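Local coordinates for protein glutathione S-transferase delta (Bombyx mori, PDB 3VK9) that probably catalyses the conjugation of glutathione to electrophilic compounds, working as a homodimeric delta-class glutathione transferase, at residues A[60-65]-A[71-76]; A[108-113]-A[169-174]; A[157-162]-A[190-195]. All blocks are in the same frame, centred on the assembly; numbering follows the deposited sequence.

Contact 1 of 3, residues A[60-65]-A[71-76]; sequences DGLSIW and ITYLVN
Tyr73 carries the whole of the helix side of this contact, reaching from the turns of 71-76 to Leu62 and Ile64 on the strand of 60-65. Its CB already meets the strand: Ile64 CD1 lies 4.1 Å from Tyr73 CB, the two side chains crossing at a slant. With CG anti to the backbone N (chi1 172°), the ring runs out from the helix alongside the strand toward Leu62, which comes from the opposite direction. Near the far end of the ring, Tyr73 CZ lies 4.1 Å from Leu62 CD2, and this methyl sits over one face, displaced toward the rim. At the tip the phenol leaves the apolar layer: Tyr73 OH is hydrogen-bonded to Asp59 OD2 and to Lys90 NZ of the second subunit.

The strand residues are set up for this by their alternation. Leu62 and Ile64 both direct CB toward the helix, while Ser63 between them turns elsewhere and bonds through OG to Leu48 O. In Ile64, CG1 lies between the backbone N and the carbonyl carbon (chi1 59°), and an extended second torsion carries CD1 out to the tyrosine. The nearest CA atoms, Ile64 and Tyr73, are 9.4 Å apart, a spacing bridged by side chains alone; 106 Å² is buried.

This is helix-on-sheet packing in the thioredoxin-like N-terminal domain, where the edge strand 62-64 of the last hairpin leads directly into helix 67-78. No hydrogen bond crosses between the two segments, so cohesion here is dispersive; what fixes the ring's far end is the phenol, bonded to Asp59 and to Lys90 of the second subunit, so that the tyrosine spans the apolar layer and the dimer interface.

Contact 2 of 3, residues A[108-113]-A[169-174]; sequences QRFSDY and EASDID
Tyr113 OH donates a 2.7 Å hydrogen bond to Asp172 OD1, which accepts through its syn lone pair, on the side of its other carboxylate oxygen. Tyr113 has CG anti to its backbone N (chi1 171°), which carries the phenol out to the loop. The side chains cross at about a right angle, yet ring and carboxylate planes are nearly coplanar, and OD1 lies at the ring edge. Asp172 achieves this with CG between its backbone N and carbonyl carbon (chi1 69°), which swings the carboxylate back to the helix. Asn129 ND2 also bonds to Tyr113 OH, giving the phenol oxygen a second polar partner.

Ile173 arrives from the opposite direction, and its CD1 packs 3.7 Å from Tyr113 CE2. A phenylalanine in place of Tyr113 could keep this packing but would probably leave Asp172 and Asn129 without their shared hydroxyl. One turn back, Phe110 CE1 approaches Ser171 OG to 3.9 Å at the ring edge. That hydroxyl is otherwise occupied: it accepts from Ile173 N with an N-H...O angle of 168°, forming an ST turn, and bonds to Leu168 O.

The arrangement belongs to the all-helical C-terminal domain of glutathione transferases, with the loop between helices 156-167 and 179-191 packed against the long helix 89-119.

Contact 3 of 3, residues A[157-162]-A[190-195]; sequences ADLSLI and STAPGY
The Tyr195 ring is met obliquely by Ile162, which touches its CE1 and hydroxyl corner. Ile162 CD1 comes 3.8 Å from Tyr195 CE1 and 3.6 Å from Tyr195 OH, while the other branch follows, with Ile162 CG2 3.9 Å from Tyr195 CE1. Both branches therefore share one corner of the ring. The two side chains run toward each other from opposite directions; Ile162 holds CG1 anti to its backbone N (chi1 -160°), which brings the longer branch up to the phenol. Leu19 of helix 12-24 touches both residues, and the hydroxyl has a weak hydrogen bond to Asn199 ND2.

The backbone that delivers the tyrosine is a type II beta turn from Ala192 to Tyr195, closed by a weak bond from Tyr195 N to Ala192 O. Gly194 takes its positive phi (63°) at the third position of the turn and is also the N-cap of helix 195-213. Across the contact, segment 157-162 begins near the capped start of helix 156-167, where Asp158 OD2 is hydrogen-bonded to Thr155 N and Thr155 OG1 to Ala157 N, which resembles the Thr-x-x-Asp N-capping box known at this helix in glutathione transferases.

Beyond the ring, the turn makes a second, purely apolar touch. Ala192 points its CB toward the helix, and Leu159 CD2 meets that methyl at 3.8 Å. Their CA atoms are the nearest pair across the segments, 7.7 Å apart.

Overall arrangement
Contact 1 lies in the thioredoxin-like N-terminal domain, and contact 2 in the helical C-terminal domain, on opposite sides of the chain's centre; their centres are 28 Å apart and their nearest atoms about 13 Å. Contact 3 is equally far from both, 19 Å centre to centre. It touches contact 1 directly, through Ile71 CD1 and Ser160 CB at 3.9 Å, a packing across the domain boundary, whereas about 6 Å separates its nearest atoms from contact 2. Along the chain, contacts 2 and 3 alternate their segments, while contact 1 closes before either opens. As in relatives, glutathione probably binds mainly to the N-terminal domain, which holds contact 1.

Contact 1 of 3, residues A[60-65]-A[71-76]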
loop_
_atom_site.group_PDB
_atom_site.type_symbol
_atom_site.label_atom_id
_atom_site.label_comp_id
_atom_site.label_asym_id
_atom_site.label_seq_id
_atom_site.Cartn_x
_atom_site.Cartn_y
_atom_site.Cartn_z
ATOM N N ASP A 60 -21.480 0.034 10.648
ATOM C CA ASP A 60 -22.769 0.310 10.028
ATOM C C ASP A 60 -22.710 0.087 8.517
ATOM O O ASP A 60 -22.474 -1.031 8.052
ATOM C CB ASP A 60 -23.234 1.731 10.353
ATOM C CG ASP A 60 -23.383 1.963 11.847
ATOM O OD1 ASP A 60 -23.321 0.972 12.611
ATOM O OD2 ASP A 60 -23.569 3.130 12.257
ATOM N N GLY A 61 -22.919 1.155 7.756
ATOM C CA GLY A 61 -22.931 1.056 6.309
ATOM C C GLY A 61 -21.558 0.891 5.675
ATOM O O GLY A 61 -21.461 0.598 4.483
ATOM N N LEU A 62 -20.496 1.073 6.458
ATOM C CA LEU A 62 -19.147 1.034 5.904
ATOM C C LEU A 62 -18.422 -0.293 6.143
ATOM O O LEU A 62 -18.216 -0.729 7.280
ATOM C CB LEU A 62 -18.292 2.190 6.426
ATOM C CG LEU A 62 -16.900 2.275 5.784
ATOM C CD1 LEU A 62 -16.967 2.958 4.418
ATOM C CD2 LEU A 62 -15.878 2.971 6.685
ATOM N N SER A 63 -18.013 -0.913 5.050
ATOM C CA SER A 63 -17.145 -2.064 5.121
ATOM C C SER A 63 -15.797 -1.687 4.500
ATOM O O SER A 63 -15.741 -1.247 3.350
ATOM C CB SER A 63 -17.789 -3.233 4.367
ATOM O OG SER A 63 -16.892 -4.314 4.244
ATOM N N ILE A 64 -14.709 -1.841 5.251
ATOM C CA ILE A 64 -13.372 -1.660 4.668
ATOM C C ILE A 64 -12.418 -2.754 5.126
ATOM O O ILE A 64 -12.456 -3.175 6.285
ATOM C CB ILE A 64 -12.772 -0.287 4.993
ATOM C CG1 ILE A 64 -12.650 -0.094 6.495
ATOM C CG2 ILE A 64 -13.619 0.835 4.395
ATOM C CD1 ILE A 64 -11.927 1.173 6.850
ATOM N N TRP A 65 -11.561 -3.214 4.220
ATOM C CA TRP A 65 -10.777 -4.406 4.504
ATOM C C TRP A 65 -9.247 -4.318 4.372
ATOM O O TRP A 65 -8.544 -5.280 4.676
ATOM C CB TRP A 65 -11.312 -5.595 3.708
ATOM C CG TRP A 65 -11.382 -5.399 2.215
ATOM C CD1 TRP A 65 -10.408 -5.702 1.300
ATOM C CD2 TRP A 65 -12.498 -4.890 1.461
ATOM N NE1 TRP A 65 -10.847 -5.409 0.033
ATOM C CE2 TRP A 65 -12.121 -4.910 0.102
ATOM C CE3 TRP A 65 -13.765 -4.414 1.805
ATOM C CZ2 TRP A 65 -12.964 -4.475 -0.908
ATOM C CZ3 TRP A 65 -14.609 -3.986 0.794
ATOM C CH2 TRP A 65 -14.207 -4.022 -0.546
ATOM N N ILE A 71 -6.664 0.927 10.252
ATOM C CA ILE A 71 -5.962 1.462 11.415
ATOM C C ILE A 71 -5.937 2.988 11.403
ATOM O O ILE A 71 -6.055 3.619 12.452
ATOM C CB ILE A 71 -4.527 0.867 11.602
ATOM C CG1 ILE A 71 -3.599 1.293 10.459
ATOM C CG2 ILE A 71 -4.595 -0.662 11.729
ATOM C CD1 ILE A 71 -2.249 0.573 10.421
ATOM N N THR A 72 -5.791 3.591 10.232
ATOM C CA THR A 72 -5.830 5.051 10.189
ATOM C C THR A 72 -7.274 5.517 10.389
ATOM O O THR A 72 -7.506 6.539 11.034
ATOM C CB THR A 72 -5.213 5.635 8.914
ATOM O OG1 THR A 72 -5.955 5.205 7.764
ATOM C CG2 THR A 72 -3.732 5.208 8.766
ATOM N N TYR A 73 -8.243 4.759 9.866
ATOM C CA TYR A 73 -9.658 5.073 10.110
ATOM C C TYR A 73 -10.043 5.102 11.605
ATOM O O TYR A 73 -10.766 5.988 12.044
ATOM C CB TYR A 73 -10.573 4.081 9.397
ATOM C CG TYR A 73 -12.048 4.228 9.752
ATOM C CD1 TYR A 73 -12.788 5.329 9.306
ATOM C CD2 TYR A 73 -12.714 3.257 10.511
ATOM C CE1 TYR A 73 -14.146 5.463 9.592
ATOM C CE2 TYR A 73 -14.103 3.389 10.816
ATOM C CZ TYR A 73 -14.798 4.495 10.352
ATOM O OH TYR A 73 -16.143 4.655 10.621
ATOM N N LEU A 74 -9.567 4.122 12.369
ATOM C CA LEU A 74 -9.830 4.052 13.812
ATOM C C LEU A 74 -9.339 5.286 14.563
ATOM O O LEU A 74 -10.033 5.799 15.449
ATOM C CB LEU A 74 -9.227 2.773 14.425
ATOM C CG LEU A 74 -9.859 1.467 13.916
ATOM C CD1 LEU A 74 -9.138 0.252 14.487
ATOM C CD2 LEU A 74 -11.354 1.406 14.233
ATOM N N VAL A 75 -8.142 5.759 14.208
ATOM C CA VAL A 75 -7.611 6.975 14.793
ATOM C C VAL A 75 -8.395 8.205 14.334
ATOM O O VAL A 75 -8.769 9.026 15.164
ATOM C CB VAL A 75 -6.097 7.170 14.485
ATOM C CG1 VAL A 75 -5.594 8.426 15.137
ATOM C CG2 VAL A 75 -5.293 5.971 14.936
ATOM N N ASN A 76 -8.644 8.322 13.024
ATOM C CA ASN A 76 -9.342 9.481 12.456
ATOM C C ASN A 76 -10.722 9.623 13.064
ATOM O O ASN A 76 -11.196 10.734 13.315
ATOM C CB ASN A 76 -9.486 9.380 10.920
ATOM C CG ASN A 76 -8.155 9.528 10.180
ATOM O OD1 ASN A 76 -7.185 10.084 10.713
ATOM N ND2 ASN A 76 -8.112 9.033 8.929
#

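Contact 2 of 3, residues A[108-113]-A[169-174]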
loop_
_atom_site.group_PDB
_atom_site.type_symbol
_atom_site.label_atom_id
_atom_site.label_comp_id
_atom_site.label_asym_id
_atom_site.label_seq_id
_atom_site.Cartn_x
_atom_site.Cartn_y
_atom_site.Cartn_z
ATOM N N GLN A 108 5.220 -7.531 1.186
ATOM C CA GLN A 108 5.109 -8.114 -0.144
ATOM C C GLN A 108 6.279 -9.050 -0.410
ATOM O O GLN A 108 6.099 -10.156 -0.898
ATOM C CB GLN A 108 5.056 -7.016 -1.211
ATOM C CG GLN A 108 4.856 -7.552 -2.608
ATOM C CD GLN A 108 3.521 -8.266 -2.756
ATOM O OE1 GLN A 108 2.453 -7.664 -2.578
ATOM N NE2 GLN A 108 3.575 -9.562 -3.062
ATOM N N ARG A 109 7.482 -8.599 -0.086
ATOM C CA ARG A 109 8.668 -9.393 -0.348
ATOM C C ARG A 109 8.661 -10.634 0.506
ATOM O O ARG A 109 8.999 -11.717 0.025
ATOM C CB ARG A 109 9.939 -8.568 -0.125
ATOM C CG ARG A 109 10.125 -7.560 -1.236
ATOM C CD ARG A 109 11.266 -6.620 -0.985
ATOM N NE ARG A 109 11.380 -5.678 -2.088
ATOM C CZ ARG A 109 12.483 -5.002 -2.369
ATOM N NH1 ARG A 109 13.564 -5.189 -1.632
ATOM N NH2 ARG A 109 12.507 -4.157 -3.392
ATOM N N PHE A 110 8.257 -10.473 1.765
ATOM C CA PHE A 110 8.171 -11.599 2.679
ATOM C C PHE A 110 7.160 -12.613 2.189
ATOM O O PHE A 110 7.451 -13.791 2.130
ATOM C CB PHE A 110 7.808 -11.165 4.103
ATOM C CG PHE A 110 7.481 -12.328 5.020
ATOM C CD1 PHE A 110 8.475 -13.203 5.438
ATOM C CD2 PHE A 110 6.170 -12.560 5.439
ATOM C CE1 PHE A 110 8.178 -14.291 6.282
ATOM C CE2 PHE A 110 5.866 -13.639 6.272
ATOM C CZ PHE A 110 6.875 -14.504 6.697
ATOM N N SER A 111 5.967 -12.134 1.863
ATOM C CA SER A 111 4.932 -12.955 1.260
ATOM C C SER A 111 5.481 -13.726 0.054
ATOM O O SER A 111 5.319 -14.954 -0.037
ATOM C CB SER A 111 3.754 -12.065 0.847
ATOM O OG SER A 111 2.731 -12.825 0.243
ATOM N N ASP A 112 6.143 -13.017 -0.861
ATOM C CA ASP A 112 6.663 -13.644 -2.088
ATOM C C ASP A 112 7.659 -14.754 -1.793
ATOM O O ASP A 112 7.715 -15.780 -2.489
ATOM C CB ASP A 112 7.309 -12.608 -3.018
ATOM C CG ASP A 112 6.283 -11.720 -3.706
ATOM O OD1 ASP A 112 5.073 -12.040 -3.639
ATOM O OD2 ASP A 112 6.686 -10.703 -4.315
ATOM N N TYR A 113 8.447 -14.540 -0.750
ATOM C CA TYR A 113 9.494 -15.472 -0.373
ATOM C C TYR A 113 8.938 -16.690 0.358
ATOM O O TYR A 113 9.312 -17.833 0.067
ATOM C CB TYR A 113 10.499 -14.757 0.542
ATOM C CG TYR A 113 11.496 -15.693 1.168
ATOM C CD1 TYR A 113 12.410 -16.383 0.379
ATOM C CD2 TYR A 113 11.536 -15.884 2.550
ATOM C CE1 TYR A 113 13.333 -17.244 0.938
ATOM C CE2 TYR A 113 12.466 -16.744 3.121
ATOM C CZ TYR A 113 13.361 -17.418 2.308
ATOM O OH TYR A 113 14.296 -18.282 2.853
ATOM N N GLU A 169 9.398 -14.513 12.144
ATOM C CA GLU A 169 9.875 -15.502 13.109
ATOM C C GLU A 169 9.408 -16.915 12.744
ATOM O O GLU A 169 9.924 -17.897 13.253
ATOM C CB GLU A 169 9.422 -15.152 14.534
ATOM C CG GLU A 169 9.986 -13.850 15.094
ATOM C CD GLU A 169 9.610 -13.657 16.560
ATOM O OE1 GLU A 169 8.885 -14.515 17.093
ATOM O OE2 GLU A 169 10.032 -12.666 17.182
ATOM N N ALA A 170 8.423 -17.018 11.863
ATOM C CA ALA A 170 7.960 -18.327 11.424
ATOM C C ALA A 170 8.851 -18.897 10.322
ATOM O O ALA A 170 8.705 -20.046 9.944
ATOM C CB ALA A 170 6.514 -18.259 10.967
ATOM N N SER A 171 9.775 -18.083 9.819
ATOM C CA SER A 171 10.610 -18.451 8.678
ATOM C C SER A 171 12.078 -18.473 9.073
ATOM O O SER A 171 12.417 -18.378 10.245
ATOM C CB SER A 171 10.451 -17.418 7.563
ATOM O OG SER A 171 11.076 -16.200 7.959
ATOM N N ASP A 172 12.942 -18.564 8.070
ATOM C CA ASP A 172 14.379 -18.578 8.301
ATOM C C ASP A 172 15.047 -17.210 8.101
ATOM O O ASP A 172 16.270 -17.118 7.987
ATOM C CB ASP A 172 15.057 -19.657 7.442
ATOM C CG ASP A 172 15.045 -19.330 5.949
ATOM O OD1 ASP A 172 14.368 -18.374 5.529
ATOM O OD2 ASP A 172 15.711 -20.055 5.187
ATOM N N ILE A 173 14.252 -16.147 8.073
ATOM C CA ILE A 173 14.821 -14.814 7.956
ATOM C C ILE A 173 15.198 -14.283 9.335
ATOM O O ILE A 173 14.334 -14.036 10.190
ATOM C CB ILE A 173 13.857 -13.832 7.268
ATOM C CG1 ILE A 173 13.505 -14.321 5.858
ATOM C CG2 ILE A 173 14.471 -12.455 7.200
ATOM C CD1 ILE A 173 14.692 -14.404 4.908
ATOM N N ASP A 174 16.495 -14.120 9.556
ATOM C CA ASP A 174 16.993 -13.630 10.832
ATOM C C ASP A 174 16.983 -12.105 10.800
ATOM O O ASP A 174 17.968 -11.495 10.403
ATOM C CB ASP A 174 18.425 -14.140 11.058
ATOM C CG ASP A 174 18.998 -13.703 12.391
ATOM O OD1 ASP A 174 18.207 -13.301 13.267
ATOM O OD2 ASP A 174 20.235 -13.766 12.569
#

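Contact 3 of 3, residues A[157-162]-A[190-195]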
loop_
_atom_site.group_PDB
_atom_site.type_symbol
_atom_site.label_atom_id
_atom_site.label_comp_id
_atom_site.label_asym_id
_atom_site.label_seq_id
_atom_site.Cartn_x
_atom_site.Cartn_y
_atom_site.Cartn_z
ATOM N N ALA A 157 2.147 3.128 12.087
ATOM C CA ALA A 157 3.197 2.555 11.248
ATOM C C ALA A 157 4.023 1.492 11.981
ATOM O O ALA A 157 4.332 0.449 11.414
ATOM C CB ALA A 157 4.108 3.644 10.677
ATOM N N ASP A 158 4.403 1.764 13.228
ATOM C CA ASP A 158 5.081 0.743 14.033
ATOM C C ASP A 158 4.199 -0.513 14.169
ATOM O O ASP A 158 4.654 -1.646 14.030
ATOM C CB ASP A 158 5.439 1.297 15.425
ATOM C CG ASP A 158 6.373 2.512 15.362
ATOM O OD1 ASP A 158 7.568 2.337 15.034
ATOM O OD2 ASP A 158 5.915 3.637 15.654
ATOM N N LEU A 159 2.926 -0.311 14.447
ATOM C CA LEU A 159 2.049 -1.427 14.746
ATOM C C LEU A 159 1.822 -2.326 13.517
ATOM O O LEU A 159 1.820 -3.554 13.612
ATOM C CB LEU A 159 0.716 -0.910 15.309
ATOM C CG LEU A 159 0.777 -0.017 16.557
ATOM C CD1 LEU A 159 -0.646 0.409 17.018
ATOM C CD2 LEU A 159 1.519 -0.709 17.680
ATOM N N SER A 160 1.631 -1.706 12.366
ATOM C CA SER A 160 1.481 -2.455 11.121
ATOM C C SER A 160 2.797 -3.156 10.767
ATOM O O SER A 160 2.807 -4.337 10.429
ATOM C CB SER A 160 1.033 -1.527 9.990
ATOM O OG SER A 160 0.831 -2.251 8.797
ATOM N N LEU A 161 3.908 -2.428 10.863
ATOM C CA LEU A 161 5.207 -3.007 10.524
ATOM C C LEU A 161 5.614 -4.124 11.475
ATOM O O LEU A 161 6.244 -5.101 11.060
ATOM C CB LEU A 161 6.311 -1.938 10.445
ATOM C CG LEU A 161 6.496 -1.279 9.065
ATOM C CD1 LEU A 161 7.341 0.008 9.138
ATOM C CD2 LEU A 161 7.072 -2.250 8.017
ATOM N N ILE A 162 5.269 -3.993 12.752
ATOM C CA ILE A 162 5.677 -5.032 13.668
ATOM C C ILE A 162 4.849 -6.285 13.452
ATOM O O ILE A 162 5.367 -7.383 13.553
ATOM C CB ILE A 162 5.749 -4.590 15.160
ATOM C CG1 ILE A 162 6.637 -5.581 15.931
ATOM C CG2 ILE A 162 4.372 -4.515 15.779
ATOM C CD1 ILE A 162 7.198 -5.048 17.220
ATOM N N SER A 190 7.491 -3.723 24.108
ATOM C CA SER A 190 7.358 -3.265 25.487
ATOM C C SER A 190 6.553 -1.980 25.625
ATOM O O SER A 190 6.308 -1.513 26.741
ATOM C CB SER A 190 8.741 -3.043 26.106
ATOM O OG SER A 190 9.642 -4.038 25.677
ATOM N N THR A 191 6.161 -1.385 24.506
ATOM C CA THR A 191 5.426 -0.121 24.592
ATOM C C THR A 191 4.045 -0.114 23.938
ATOM O O THR A 191 3.192 0.703 24.291
ATOM C CB THR A 191 6.263 1.089 24.098
ATOM O OG1 THR A 191 6.754 0.841 22.779
ATOM C CG2 THR A 191 7.445 1.347 25.043
ATOM N N ALA A 192 3.814 -1.020 22.992
ATOM C CA ALA A 192 2.492 -1.120 22.393
ATOM C C ALA A 192 1.514 -1.744 23.395
ATOM O O ALA A 192 1.696 -2.885 23.808
ATOM C CB ALA A 192 2.547 -1.940 21.108
ATOM N N PRO A 193 0.475 -0.994 23.802
ATOM C CA PRO A 193 -0.492 -1.578 24.741
ATOM C C PRO A 193 -1.070 -2.906 24.204
ATOM O O PRO A 193 -1.347 -3.013 23.005
ATOM C CB PRO A 193 -1.592 -0.512 24.812
ATOM C CG PRO A 193 -0.901 0.773 24.471
ATOM C CD PRO A 193 0.129 0.391 23.428
ATOM N N GLY A 194 -1.220 -3.899 25.079
ATOM C CA GLY A 194 -1.862 -5.158 24.729
ATOM C C GLY A 194 -1.155 -5.978 23.663
ATOM O O GLY A 194 -1.779 -6.791 22.980
ATOM N N TYR A 195 0.155 -5.786 23.531
ATOM C CA TYR A 195 0.920 -6.474 22.492
ATOM C C TYR A 195 0.800 -7.991 22.576
ATOM O O TYR A 195 0.675 -8.670 21.556
ATOM C CB TYR A 195 2.394 -6.080 22.554
ATOM C CG TYR A 195 3.242 -6.630 21.420
ATOM C CD1 TYR A 195 3.498 -5.863 20.287
ATOM C CD2 TYR A 195 3.799 -7.908 21.485
ATOM C CE1 TYR A 195 4.278 -6.338 19.259
ATOM C CE2 TYR A 195 4.578 -8.395 20.447
ATOM C CZ TYR A 195 4.817 -7.603 19.339
ATOM O OH TYR A 195 5.593 -8.065 18.296
#